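Local atomic coordinates of esterase D (Lactobacillus rhamnosus, PDB entry 3DKR), a protein that probably hydrolyses carboxylic ester bonds, using a catalytic triad set in an alpha/beta hydrolase fold. Residues H29-G33 with G59-V63; N36-F40 with T229-H234; P65-L69 with F138-A142; M108-E112 with D179-Q185; R201-Q205 with D217-Y221. All coordinates share one frame; numbering follows the deposited sequence.

In the fold
In this alpha/beta hydrolase, loops at the ends of the central strands shape the active site, and the five contacts sample that scheme from catalytic centre to periphery. Interaction 1 holds the loop that binds acetate, with Ala30 about 5 Å from His226 and about 6 Å from Ser101, side chain to side chain, both predicted catalytic residues. Interaction 2 continues from it, since Asp37 OD2 lies 3.0 Å from Ala30 N, and interaction 3 packs alongside, its centre about 8 Å from that of interaction 1. Interactions 4 and 5 lie about 25 Å from interaction 1 between centres, across the middle of the chain; interaction 5 touches interaction 2 through Tyr221 and Ala233.

Interaction 1 of 5, residues H29-G33 with G59-V63; sequences HAYTG and GHGTV. With ACT (acetate ion), chain B.
His29 and His60 meet as a T-shaped pair where the loop after strand 23-28 helps form what is probably the oxyanion hole of this alpha/beta hydrolase. The edge of the His29 ring, led by CE1, points at the face of His60, with the planes at 65° and CE1 3.7 Å from His60 CD2. With chi1 at 69°, His29 CG sits between its own backbone N and carbonyl carbon, which brings ND1 round to donate to Ala30 O over 2.9 Å. That carbonyl is gripped twice, because Gly33 N closes a type II turn by reaching it from the opposite face of its plane. Tyr31 follows: its N-H gives the acetate O a nearly straight bond of 2.8 Å, and the same ion is held by Ser101 N, Leu102 N and His226 NE2, the three backbone donors being consistent with an oxyanion hole. Its side chain crosses that of His60 at about a right angle, bringing CD1 near NE2, while its hydroxyl bonds to Gln165. Thr32 N then donates to His60 NE2 at 3.0 Å, arriving close to the imidazole plane. Since His60 ND1 bonds to Ser58 O, both ring nitrogens are engaged and the rotation of the ring is fixed. At Gly33 the carbonyl O accepts from a water 2.8 Å away, which in turn accepts from Gly61 N.

Interaction 2 of 5, residues N36-F40 with T229-H234; sequences NDMNF and TVNSAH
Thr229 and Asp37 form the tight inner part of this contact, and Phe40 with Val230 and His234 its outer part. Thr229 OG1 donates to Asp37 O over 2.8 Å, the hydroxyl standing 23° out of the carbonyl plane. A chi1 of 51° turns OG1 to this task and leaves CG2 beside Met38, whose bent chain brings SD to 4.0 Å from that methyl. One water reinforces the join by donating to Asp37 O and to Thr229 O, so Asp37 O accepts two hydrogen bonds. The Asp37 carboxylate is employed elsewhere, OD2 accepting from Ala30 N and Ser34 N. Toward solvent the grip is aromatic and looser. Phe40 brings CD2 over the centre of one face of the His234 imidazole, 3.6 Å from CE1, with the two rings inclined at 41°. The Phe40 rim also brings CE2 to 3.4 Å from Val230 O and less closely to Val230 CG1. His234 itself is steadied by ND1, which donates to Asn231 O from above the carbonyl plane. Replacing His234 by an alanine would remove the face that Phe40 lies against, and would probably free the phenyl ring to turn and deprive Asn231 O of one donor. Asn231 OD1 meanwhile caps Ala233 N, within the type I turn that leads from the predicted catalytic His226 loop of the alpha/beta hydrolase fold into helix 234-246.

Interaction 3 of 5, residues P65-L69 with F138-A142; sequences PLDIL and FLKYA
The helical insertion after strand 119-122, where alpha/beta hydrolases commonly carry a cap, supplies Phe138, Tyr141 and Ala142 to meet Pro65, Ile68 and Leu69 of segment 65-69, which runs into helix 66-71. The interface is apolar, with no hydrogen bond passing between the two segments. Phe138 buries the most surface: CG is anti to its backbone N, chi1 -166°, and the ring tip enters the groove between Ile68 and Leu69. CZ lies 3.8 Å from Leu69 CG, while CE1 meets Ile68 CG2 at the ring edge, near the ring plane. Pro65 O also lies at that edge, 3.8 Å from CZ, in a backbone-to-ring contact. One turn after Phe138, Ala142 receives the pyrrolidine ring of Pro65, whose CG is 3.9 Å from Ala142 CA and whose CB is the same distance from Ala142 CB. The small alanine lets this ring come close to the helix backbone. Helix 155-178 also packs on Phe138 and Ala142, and Gln165 NE2 bonds to Ile68 O. Tyr141 completes the contact with Ile68, whose CD1 comes to 3.7 Å from Tyr141 CE2 and a little farther from the hydroxyl oxygen.

Interaction 4 of 5, residues M108-E112 with D179-Q185; sequences MKALE and DLNLVKQ
Glu112 gives up the most surface here, laying its extended chain along Asp179 and Val183. Its CG packs 3.5 Å from Val183 CG2. Farther out, OE1 lies against Asp179 CB, and OE2 comes to 3.4 Å from Leu180 CD2. OE2 also lies close to Leu180 N, but the angle is too poor for a hydrogen bond. The polar help comes instead from a water that donates to Glu112 OE1 and Asp179 OD2 and accepts from Lys109 NZ. The two carboxylates stand almost perpendicular, planes 83° apart, with Glu112 OE1 4.3 Å from Asp179 OD2; the water and the nearby ammonium group probably ease their repulsion. Lys109 also lies on Trp78 in a cation-pi contact. Helix 101-113 is the one that begins at the predicted nucleophile Ser101, as in the nucleophile elbow of alpha/beta hydrolases, and 179-185 is the connection from helix 155-178 into strand 187-192. Leu111 follows in buried surface and is held at its backbone: Gln185 NE2 donates to Leu111 O over 3.2 Å, in the carbonyl plane and on a lone pair. Bent at chi2 (95°), the Gln185 chain lays its amide beside Leu111, with Gln185 CD 3.8 Å from Leu111 CD2. A leucine in place of Gln185 would lack this N-H, and would probably leave Leu111 O without that bond and Ile117 O without a weak one. Met108, bent at chi2 and chi3, puts CE 3.9 Å from both Leu180 CD2 and Val183 CG2.

Interaction 5 of 5, residues R201-Q205 with D217-Y221; sequences RLAYQ and DFHWY
Tyr204 has two strand aromatics, Phe218 and Trp220, on the same side of its ring, both nearly parallel to it yet slid so far that they barely overlap. This aromatic cluster lies within a beta-alpha-beta crossover, strand 187-192, helix 202-209 and strand 216-221, the last being an outermost strand of the central sheet. Two residues apart on the strand, Phe218 and Trp220 extend from the same face of the sheet toward the helix, each with CG anti to its own backbone N. Phe218 sets its plane at 27° to the tyrosine ring and brings CZ over the Tyr204 face, 3.5 Å from CE1. Trp220 offers its six-membered ring, tilted by 22°, and its CZ3 lies 3.6 Å from Tyr204 CE2. The one tyrosine ring thus spans both strand aromatics, with CD1 and CE1 on the phenylalanine and CE2 with the hydroxyl on the indole. Ala203 adds a small apolar contact: its CB packs 3.8 Å from Phe218 CE1 and touches the rim of Trp220 near the indole plane. The Ala203 carbonyl oxygen also approaches the Phe218 edge. Arg207 adds a cation-pi contact on Phe218, and the Trp220 side chain is about 7 Å from that of Asp195, predicted to belong to the charge relay. Over the indole face the Tyr204 hydroxyl stands off-centre, OH 3.6 Å from Trp220 CE3.

Interaction 1 of 5, residues H29-G33 with G59-V63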
# COMPACT_ATOMS: atom_id res chain seq x y z
N HIS A 29 2.89 -1.88 -2.08
CA HIS A 29 1.89 -2.92 -2.31
C HIS A 29 1.20 -3.47 -1.05
O HIS A 29 1.41 -2.97 0.06
CB HIS A 29 2.47 -4.03 -3.22
CG HIS A 29 3.54 -4.88 -2.61
ND1 HIS A 29 3.29 -5.87 -1.68
CD2 HIS A 29 4.87 -4.97 -2.90
CE1 HIS A 29 4.41 -6.51 -1.40
NE2 HIS A 29 5.39 -5.97 -2.12
N ALA A 30 0.36 -4.49 -1.26
CA ALA A 30 -0.45 -5.09 -0.20
C ALA A 30 0.25 -6.21 0.55
O ALA A 30 1.18 -6.84 0.04
CB ALA A 30 -1.73 -5.64 -0.79
N TYR A 31 -0.23 -6.48 1.76
CA TYR A 31 0.20 -7.65 2.52
C TYR A 31 -0.26 -8.91 1.76
O TYR A 31 -1.42 -9.00 1.37
CB TYR A 31 -0.44 -7.61 3.89
CG TYR A 31 -0.01 -8.68 4.86
CD1 TYR A 31 1.33 -8.88 5.17
CD2 TYR A 31 -0.96 -9.43 5.55
CE1 TYR A 31 1.72 -9.84 6.09
CE2 TYR A 31 -0.58 -10.38 6.48
CZ TYR A 31 0.75 -10.58 6.75
OH TYR A 31 1.12 -11.53 7.70
N THR A 32 0.68 -9.84 1.59
CA THR A 32 0.58 -11.01 0.70
C THR A 32 0.58 -10.65 -0.78
O THR A 32 0.55 -11.54 -1.65
CB THR A 32 -0.63 -11.93 1.00
OG1 THR A 32 -1.86 -11.38 0.48
CG2 THR A 32 -0.76 -12.22 2.48
N GLY A 33 0.63 -9.35 -1.10
CA GLY A 33 0.66 -8.91 -2.48
C GLY A 33 2.06 -8.86 -3.04
O GLY A 33 2.97 -9.58 -2.59
N GLY A 59 10.12 -10.88 1.82
CA GLY A 59 9.31 -12.05 2.15
C GLY A 59 8.19 -12.29 1.17
O GLY A 59 7.62 -13.38 1.14
N HIS A 60 7.84 -11.27 0.39
CA HIS A 60 6.77 -11.39 -0.60
C HIS A 60 7.32 -11.82 -1.95
O HIS A 60 8.53 -11.77 -2.20
CB HIS A 60 6.04 -10.04 -0.75
CG HIS A 60 5.20 -9.67 0.44
ND1 HIS A 60 5.73 -9.30 1.66
CD2 HIS A 60 3.85 -9.60 0.59
CE1 HIS A 60 4.75 -9.04 2.51
NE2 HIS A 60 3.60 -9.21 1.88
N GLY A 61 6.43 -12.23 -2.84
CA GLY A 61 6.84 -12.54 -4.22
C GLY A 61 7.65 -13.83 -4.36
O GLY A 61 8.38 -14.00 -5.35
N THR A 62 7.53 -14.74 -3.41
CA THR A 62 8.19 -16.04 -3.55
C THR A 62 7.18 -17.18 -3.60
O THR A 62 6.00 -16.99 -3.33
CB THR A 62 9.19 -16.35 -2.42
OG1 THR A 62 8.47 -16.82 -1.27
CG2 THR A 62 10.04 -15.14 -2.08
N VAL A 63 7.70 -18.36 -3.89
CA VAL A 63 6.88 -19.57 -3.99
C VAL A 63 6.45 -20.08 -2.60
O VAL A 63 5.55 -20.92 -2.49
CB VAL A 63 7.66 -20.67 -4.76
CG1 VAL A 63 8.80 -21.25 -3.92
CG2 VAL A 63 6.73 -21.76 -5.24
C ACT B . -3.39 -4.93 1.93
O ACT B . -2.25 -4.67 2.43
OXT ACT B . -3.95 -4.07 1.20
CH3 ACT B . -4.07 -6.24 2.19
O HOH W 1 3.60 -12.19 -1.94

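Interaction 2 of 5, residues N36-F40 with T229-H234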
# COMPACT_ATOMS: atom_id res chain seq x y z
N ASN A 36 2.77 -6.75 -8.59
CA ASN A 36 1.63 -6.98 -9.49
C ASN A 36 0.37 -6.22 -9.09
O ASN A 36 -0.46 -5.88 -9.95
CB ASN A 36 1.30 -8.46 -9.60
CG ASN A 36 2.39 -9.26 -10.31
OD1 ASN A 36 2.67 -10.42 -9.94
ND2 ASN A 36 2.98 -8.68 -11.33
N ASP A 37 0.23 -5.95 -7.79
CA ASP A 37 -0.90 -5.19 -7.26
C ASP A 37 -1.01 -3.83 -7.95
O ASP A 37 -2.08 -3.24 -8.01
CB ASP A 37 -0.73 -4.91 -5.75
CG ASP A 37 -0.72 -6.17 -4.88
OD1 ASP A 37 -1.17 -7.25 -5.32
OD2 ASP A 37 -0.25 -6.03 -3.73
N MET A 38 0.12 -3.34 -8.45
CA MET A 38 0.21 -1.97 -8.96
C MET A 38 0.42 -1.89 -10.48
O MET A 38 0.63 -0.80 -11.01
CB MET A 38 1.36 -1.24 -8.25
CG MET A 38 1.16 -1.05 -6.74
SD MET A 38 -0.27 -0.03 -6.41
CE MET A 38 -0.16 0.14 -4.63
N ASN A 39 0.37 -3.02 -11.20
CA ASN A 39 0.62 -2.99 -12.65
C ASN A 39 -0.30 -2.01 -13.39
O ASN A 39 0.17 -1.18 -14.17
CB ASN A 39 0.43 -4.37 -13.28
CG ASN A 39 1.47 -5.37 -12.83
OD1 ASN A 39 2.48 -5.01 -12.21
ND2 ASN A 39 1.23 -6.66 -13.15
N PHE A 40 -1.60 -2.10 -13.15
CA PHE A 40 -2.53 -1.23 -13.88
C PHE A 40 -2.30 0.24 -13.52
O PHE A 40 -2.27 1.11 -14.39
CB PHE A 40 -4.00 -1.56 -13.59
CG PHE A 40 -4.42 -2.97 -13.95
CD1 PHE A 40 -3.67 -3.80 -14.78
CD2 PHE A 40 -5.62 -3.44 -13.43
CE1 PHE A 40 -4.12 -5.10 -15.07
CE2 PHE A 40 -6.06 -4.72 -13.72
CZ PHE A 40 -5.33 -5.54 -14.54
N THR A 229 -6.96 -1.27 -6.98
CA THR A 229 -5.99 -1.03 -8.04
C THR A 229 -6.08 -2.07 -9.16
O THR A 229 -5.50 -1.89 -10.24
CB THR A 229 -4.56 -1.07 -7.49
OG1 THR A 229 -4.39 -2.27 -6.73
CG2 THR A 229 -4.28 0.15 -6.61
N VAL A 230 -6.78 -3.18 -8.89
CA VAL A 230 -6.88 -4.29 -9.85
C VAL A 230 -8.32 -4.57 -10.30
O VAL A 230 -8.54 -4.99 -11.44
CB VAL A 230 -6.23 -5.57 -9.25
CG1 VAL A 230 -6.41 -6.77 -10.15
CG2 VAL A 230 -4.77 -5.32 -8.99
N ASN A 231 -9.30 -4.37 -9.42
CA ASN A 231 -10.69 -4.73 -9.74
C ASN A 231 -11.40 -3.64 -10.52
O ASN A 231 -10.76 -2.69 -10.98
CB ASN A 231 -11.44 -5.16 -8.47
CG ASN A 231 -11.63 -4.02 -7.48
OD1 ASN A 231 -11.77 -2.86 -7.85
ND2 ASN A 231 -11.64 -4.37 -6.19
N SER A 232 -12.72 -3.75 -10.70
CA SER A 232 -13.44 -2.83 -11.58
C SER A 232 -13.36 -1.36 -11.17
O SER A 232 -13.67 -0.49 -11.97
CB SER A 232 -14.92 -3.24 -11.72
OG SER A 232 -15.55 -3.20 -10.46
N ALA A 233 -12.94 -1.09 -9.94
CA ALA A 233 -12.78 0.29 -9.48
C ALA A 233 -11.53 0.97 -10.05
O ALA A 233 -11.36 2.18 -9.88
CB ALA A 233 -12.75 0.33 -7.96
N HIS A 234 -10.65 0.22 -10.70
CA HIS A 234 -9.30 0.73 -10.96
C HIS A 234 -9.26 1.90 -11.95
O HIS A 234 -8.47 2.82 -11.77
CB HIS A 234 -8.32 -0.39 -11.32
CG HIS A 234 -8.25 -0.72 -12.78
ND1 HIS A 234 -8.96 -1.76 -13.36
CD2 HIS A 234 -7.49 -0.19 -13.77
CE1 HIS A 234 -8.65 -1.83 -14.65
NE2 HIS A 234 -7.78 -0.87 -14.92
O HOH W 2 -2.75 -1.92 -10.45

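Interaction 3 of 5, residues P65-L69 with F138-A142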
# COMPACT_ATOMS: atom_id res chain seq x y z
N PRO A 65 4.79 -19.15 0.86
CA PRO A 65 4.04 -18.17 1.67
C PRO A 65 4.59 -17.91 3.07
O PRO A 65 4.43 -16.81 3.59
CB PRO A 65 2.64 -18.78 1.76
CG PRO A 65 2.53 -19.63 0.52
CD PRO A 65 3.90 -20.20 0.33
N LEU A 66 5.26 -18.89 3.67
CA LEU A 66 5.88 -18.69 4.98
C LEU A 66 6.98 -17.63 4.96
O LEU A 66 7.28 -17.06 6.01
CB LEU A 66 6.43 -20.02 5.53
CG LEU A 66 5.33 -21.00 5.91
CD1 LEU A 66 5.93 -22.38 6.24
CD2 LEU A 66 4.49 -20.49 7.08
N ASP A 67 7.58 -17.38 3.80
CA ASP A 67 8.60 -16.34 3.68
C ASP A 67 8.08 -14.97 4.11
O ASP A 67 8.85 -14.15 4.65
CB ASP A 67 9.11 -16.22 2.25
CG ASP A 67 10.01 -17.39 1.85
OD1 ASP A 67 10.44 -18.19 2.73
OD2 ASP A 67 10.30 -17.48 0.64
N ILE A 68 6.80 -14.72 3.88
CA ILE A 68 6.18 -13.45 4.30
C ILE A 68 6.29 -13.32 5.80
O ILE A 68 6.62 -12.25 6.34
CB ILE A 68 4.68 -13.37 3.89
CG1 ILE A 68 4.56 -13.32 2.36
CG2 ILE A 68 4.01 -12.16 4.54
CD1 ILE A 68 3.18 -13.65 1.82
N LEU A 69 6.05 -14.45 6.48
CA LEU A 69 5.98 -14.49 7.92
C LEU A 69 7.34 -14.58 8.58
O LEU A 69 7.50 -14.14 9.72
CB LEU A 69 5.14 -15.69 8.36
CG LEU A 69 3.68 -15.68 7.90
CD1 LEU A 69 3.02 -17.04 8.06
CD2 LEU A 69 2.90 -14.63 8.67
N PHE A 138 -5.25 -14.73 4.19
CA PHE A 138 -3.88 -15.26 4.15
C PHE A 138 -3.93 -16.77 3.94
O PHE A 138 -3.22 -17.30 3.10
CB PHE A 138 -3.11 -14.93 5.44
CG PHE A 138 -1.63 -15.15 5.33
CD1 PHE A 138 -0.75 -14.08 5.25
CD2 PHE A 138 -1.09 -16.45 5.27
CE1 PHE A 138 0.61 -14.28 5.14
CE2 PHE A 138 0.27 -16.64 5.15
CZ PHE A 138 1.12 -15.56 5.09
N LEU A 139 -4.78 -17.45 4.70
CA LEU A 139 -4.90 -18.90 4.57
C LEU A 139 -5.29 -19.30 3.14
O LEU A 139 -4.74 -20.26 2.59
CB LEU A 139 -5.88 -19.47 5.61
CG LEU A 139 -5.40 -19.36 7.06
CD1 LEU A 139 -6.56 -19.51 8.08
CD2 LEU A 139 -4.31 -20.38 7.34
N LYS A 140 -6.19 -18.54 2.53
CA LYS A 140 -6.67 -18.85 1.17
C LYS A 140 -5.58 -18.55 0.14
O LYS A 140 -5.40 -19.30 -0.82
CB LYS A 140 -7.94 -18.07 0.86
CG LYS A 140 -9.15 -18.57 1.61
N TYR A 141 -4.87 -17.46 0.34
CA TYR A 141 -3.71 -17.12 -0.48
C TYR A 141 -2.70 -18.26 -0.47
O TYR A 141 -2.28 -18.72 -1.52
CB TYR A 141 -3.06 -15.83 0.06
CG TYR A 141 -1.67 -15.55 -0.49
CD1 TYR A 141 -1.51 -14.95 -1.73
CD2 TYR A 141 -0.53 -15.85 0.25
CE1 TYR A 141 -0.25 -14.67 -2.22
CE2 TYR A 141 0.75 -15.58 -0.25
CZ TYR A 141 0.87 -14.99 -1.49
OH TYR A 141 2.12 -14.70 -2.01
N ALA A 142 -2.32 -18.71 0.73
CA ALA A 142 -1.33 -19.76 0.88
C ALA A 142 -1.81 -21.05 0.19
O ALA A 142 -1.03 -21.74 -0.48
CB ALA A 142 -1.03 -20.02 2.34

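Interaction 4 of 5, residues M108-E112 with D179-Q185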
# COMPACT_ATOMS: atom_id res chain seq x y z
N MET A 108 1.81 6.79 4.79
CA MET A 108 1.44 7.80 5.77
C MET A 108 2.63 8.11 6.67
O MET A 108 2.86 9.29 6.99
CB MET A 108 0.21 7.38 6.57
CG MET A 108 -1.07 7.29 5.73
SD MET A 108 -1.44 8.73 4.68
CE MET A 108 -1.31 10.07 5.88
N LYS A 109 3.40 7.11 7.08
CA LYS A 109 4.56 7.37 7.93
C LYS A 109 5.61 8.19 7.17
O LYS A 109 6.29 9.04 7.75
CB LYS A 109 5.17 6.09 8.49
CG LYS A 109 6.10 6.33 9.66
CD LYS A 109 6.67 5.03 10.21
CE LYS A 109 7.56 5.26 11.42
NZ LYS A 109 6.79 5.54 12.67
N ALA A 110 5.70 7.96 5.86
CA ALA A 110 6.55 8.77 4.99
C ALA A 110 6.12 10.24 5.00
O ALA A 110 6.95 11.14 5.19
CB ALA A 110 6.53 8.21 3.56
N LEU A 111 4.83 10.50 4.81
CA LEU A 111 4.33 11.88 4.85
C LEU A 111 4.65 12.53 6.21
O LEU A 111 5.00 13.72 6.28
CB LEU A 111 2.83 11.95 4.55
CG LEU A 111 2.43 11.54 3.14
CD1 LEU A 111 0.92 11.57 2.97
CD2 LEU A 111 3.11 12.41 2.10
N GLU A 112 4.51 11.76 7.28
CA GLU A 112 4.75 12.26 8.64
C GLU A 112 6.23 12.57 8.93
O GLU A 112 6.52 13.50 9.69
CB GLU A 112 4.31 11.22 9.67
CG GLU A 112 2.81 10.94 9.72
CD GLU A 112 2.43 9.68 10.54
OE1 GLU A 112 3.32 8.91 10.95
OE2 GLU A 112 1.20 9.51 10.77
N ASP A 179 0.71 9.64 15.06
CA ASP A 179 1.49 10.72 14.47
C ASP A 179 0.81 11.39 13.27
O ASP A 179 1.44 12.19 12.59
CB ASP A 179 2.86 10.20 14.01
CG ASP A 179 3.87 10.11 15.13
OD1 ASP A 179 3.68 10.76 16.20
OD2 ASP A 179 4.87 9.39 14.95
N LEU A 180 -0.45 11.07 12.99
CA LEU A 180 -1.13 11.64 11.82
C LEU A 180 -1.22 13.18 11.89
O LEU A 180 -1.28 13.85 10.85
CB LEU A 180 -2.51 11.04 11.63
CG LEU A 180 -2.51 9.60 11.10
CD1 LEU A 180 -3.91 9.03 11.27
CD2 LEU A 180 -2.05 9.53 9.64
N ASN A 181 -1.19 13.73 13.10
CA ASN A 181 -1.13 15.18 13.28
C ASN A 181 0.08 15.81 12.61
O ASN A 181 0.09 17.02 12.34
CB ASN A 181 -1.15 15.56 14.78
CG ASN A 181 0.08 15.11 15.51
OD1 ASN A 181 1.04 15.86 15.66
ND2 ASN A 181 0.07 13.86 16.00
N LEU A 182 1.12 15.01 12.38
CA LEU A 182 2.35 15.52 11.75
C LEU A 182 2.20 15.78 10.26
O LEU A 182 3.03 16.48 9.66
CB LEU A 182 3.51 14.58 12.00
CG LEU A 182 3.96 14.38 13.44
CD1 LEU A 182 5.15 13.44 13.49
CD2 LEU A 182 4.31 15.74 14.10
N VAL A 183 1.16 15.22 9.63
CA VAL A 183 1.04 15.33 8.17
C VAL A 183 0.57 16.72 7.76
O VAL A 183 -0.51 17.15 8.13
CB VAL A 183 0.05 14.31 7.59
CG1 VAL A 183 -0.04 14.47 6.06
CG2 VAL A 183 0.48 12.89 7.95
N LYS A 184 1.41 17.41 6.99
CA LYS A 184 1.04 18.72 6.44
C LYS A 184 0.64 18.67 4.96
O LYS A 184 -0.03 19.58 4.45
CB LYS A 184 2.21 19.69 6.60
CG LYS A 184 2.68 19.94 8.03
CD LYS A 184 1.57 20.23 9.02
CE LYS A 184 2.12 20.34 10.45
NZ LYS A 184 1.38 19.45 11.42
N GLN A 185 1.06 17.61 4.26
CA GLN A 185 0.86 17.51 2.83
C GLN A 185 -0.58 17.20 2.48
O GLN A 185 -1.30 16.58 3.28
CB GLN A 185 1.71 16.38 2.23
CG GLN A 185 3.21 16.53 2.38
CD GLN A 185 3.76 15.82 3.59
OE1 GLN A 185 3.06 15.62 4.58
NE2 GLN A 185 5.04 15.43 3.52
O HOH W 3 5.07 7.84 12.76
O HOH W 4 5.67 16.08 9.15

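Interaction 5 of 5, residues R201-Q205 with D217-Y221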
# COMPACT_ATOMS: atom_id res chain seq x y z
N ARG A 201 -14.70 1.69 7.40
CA ARG A 201 -14.97 2.83 8.27
C ARG A 201 -13.68 3.50 8.75
O ARG A 201 -13.69 4.69 9.13
CB ARG A 201 -15.82 2.40 9.47
CG ARG A 201 -17.25 2.17 9.08
CD ARG A 201 -18.08 1.58 10.21
NE ARG A 201 -17.59 0.28 10.63
CZ ARG A 201 -18.18 -0.46 11.56
NH1 ARG A 201 -19.28 -0.02 12.16
NH2 ARG A 201 -17.67 -1.63 11.90
N LEU A 202 -12.58 2.75 8.77
CA LEU A 202 -11.29 3.33 9.16
C LEU A 202 -10.87 4.50 8.26
O LEU A 202 -10.12 5.38 8.69
CB LEU A 202 -10.18 2.27 9.14
CG LEU A 202 -10.03 1.42 10.39
CD1 LEU A 202 -11.36 0.93 10.90
CD2 LEU A 202 -9.07 0.25 10.06
N ALA A 203 -11.34 4.51 7.02
CA ALA A 203 -10.99 5.58 6.10
C ALA A 203 -11.46 6.93 6.64
O ALA A 203 -10.77 7.94 6.50
CB ALA A 203 -11.58 5.30 4.72
N TYR A 204 -12.66 6.95 7.23
CA TYR A 204 -13.20 8.17 7.82
C TYR A 204 -12.41 8.60 9.04
O TYR A 204 -12.18 9.80 9.26
CB TYR A 204 -14.66 7.96 8.21
CG TYR A 204 -15.55 7.60 7.04
CD1 TYR A 204 -15.90 8.56 6.10
CD2 TYR A 204 -16.02 6.32 6.87
CE1 TYR A 204 -16.73 8.25 5.03
CE2 TYR A 204 -16.83 5.99 5.81
CZ TYR A 204 -17.20 6.96 4.89
OH TYR A 204 -18.01 6.66 3.82
N GLN A 205 -11.95 7.64 9.84
CA GLN A 205 -11.11 7.97 10.98
C GLN A 205 -9.76 8.56 10.53
O GLN A 205 -9.23 9.50 11.16
CB GLN A 205 -10.88 6.75 11.88
CG GLN A 205 -12.09 6.31 12.70
CD GLN A 205 -11.67 5.57 13.98
OE1 GLN A 205 -10.61 4.93 14.04
NE2 GLN A 205 -12.48 5.70 15.03
N ASP A 217 -8.27 14.54 0.10
CA ASP A 217 -9.07 14.20 -1.07
C ASP A 217 -9.61 12.78 -0.90
O ASP A 217 -8.87 11.81 -1.06
CB ASP A 217 -8.20 14.31 -2.32
CG ASP A 217 -8.98 14.11 -3.61
OD1 ASP A 217 -10.23 14.22 -3.63
OD2 ASP A 217 -8.32 13.86 -4.65
N PHE A 218 -10.90 12.67 -0.58
CA PHE A 218 -11.50 11.41 -0.12
C PHE A 218 -12.41 10.78 -1.18
O PHE A 218 -13.33 11.44 -1.70
CB PHE A 218 -12.30 11.68 1.16
CG PHE A 218 -12.85 10.43 1.84
CD1 PHE A 218 -12.17 9.88 2.92
CD2 PHE A 218 -14.04 9.85 1.44
CE1 PHE A 218 -12.66 8.76 3.56
CE2 PHE A 218 -14.54 8.71 2.08
CZ PHE A 218 -13.84 8.17 3.14
N HIS A 219 -12.19 9.50 -1.45
CA HIS A 219 -12.94 8.78 -2.48
C HIS A 219 -13.39 7.41 -2.00
O HIS A 219 -12.58 6.64 -1.48
CB HIS A 219 -12.10 8.64 -3.73
CG HIS A 219 -11.79 9.95 -4.36
ND1 HIS A 219 -12.64 10.55 -5.26
CD2 HIS A 219 -10.75 10.79 -4.18
CE1 HIS A 219 -12.12 11.72 -5.62
NE2 HIS A 219 -10.97 11.88 -4.99
N TRP A 220 -14.69 7.14 -2.17
CA TRP A 220 -15.32 5.86 -1.82
C TRP A 220 -15.66 5.14 -3.11
O TRP A 220 -16.27 5.74 -4.01
CB TRP A 220 -16.60 6.12 -1.01
CG TRP A 220 -17.10 4.92 -0.27
CD1 TRP A 220 -18.10 4.08 -0.64
CD2 TRP A 220 -16.61 4.45 0.98
NE1 TRP A 220 -18.26 3.08 0.31
CE2 TRP A 220 -17.35 3.29 1.31
CE3 TRP A 220 -15.60 4.87 1.84
CZ2 TRP A 220 -17.12 2.57 2.50
CZ3 TRP A 220 -15.38 4.17 3.00
CH2 TRP A 220 -16.13 3.04 3.32
N TYR A 221 -15.28 3.86 -3.22
CA TYR A 221 -15.47 3.06 -4.44
C TYR A 221 -16.59 2.07 -4.15
O TYR A 221 -16.36 0.95 -3.70
CB TYR A 221 -14.13 2.44 -4.90
CG TYR A 221 -13.19 3.57 -5.26
CD1 TYR A 221 -13.26 4.21 -6.49
CD2 TYR A 221 -12.28 4.04 -4.32
CE1 TYR A 221 -12.43 5.29 -6.79
CE2 TYR A 221 -11.44 5.12 -4.60
CZ TYR A 221 -11.53 5.75 -5.83
OH TYR A 221 -10.69 6.81 -6.08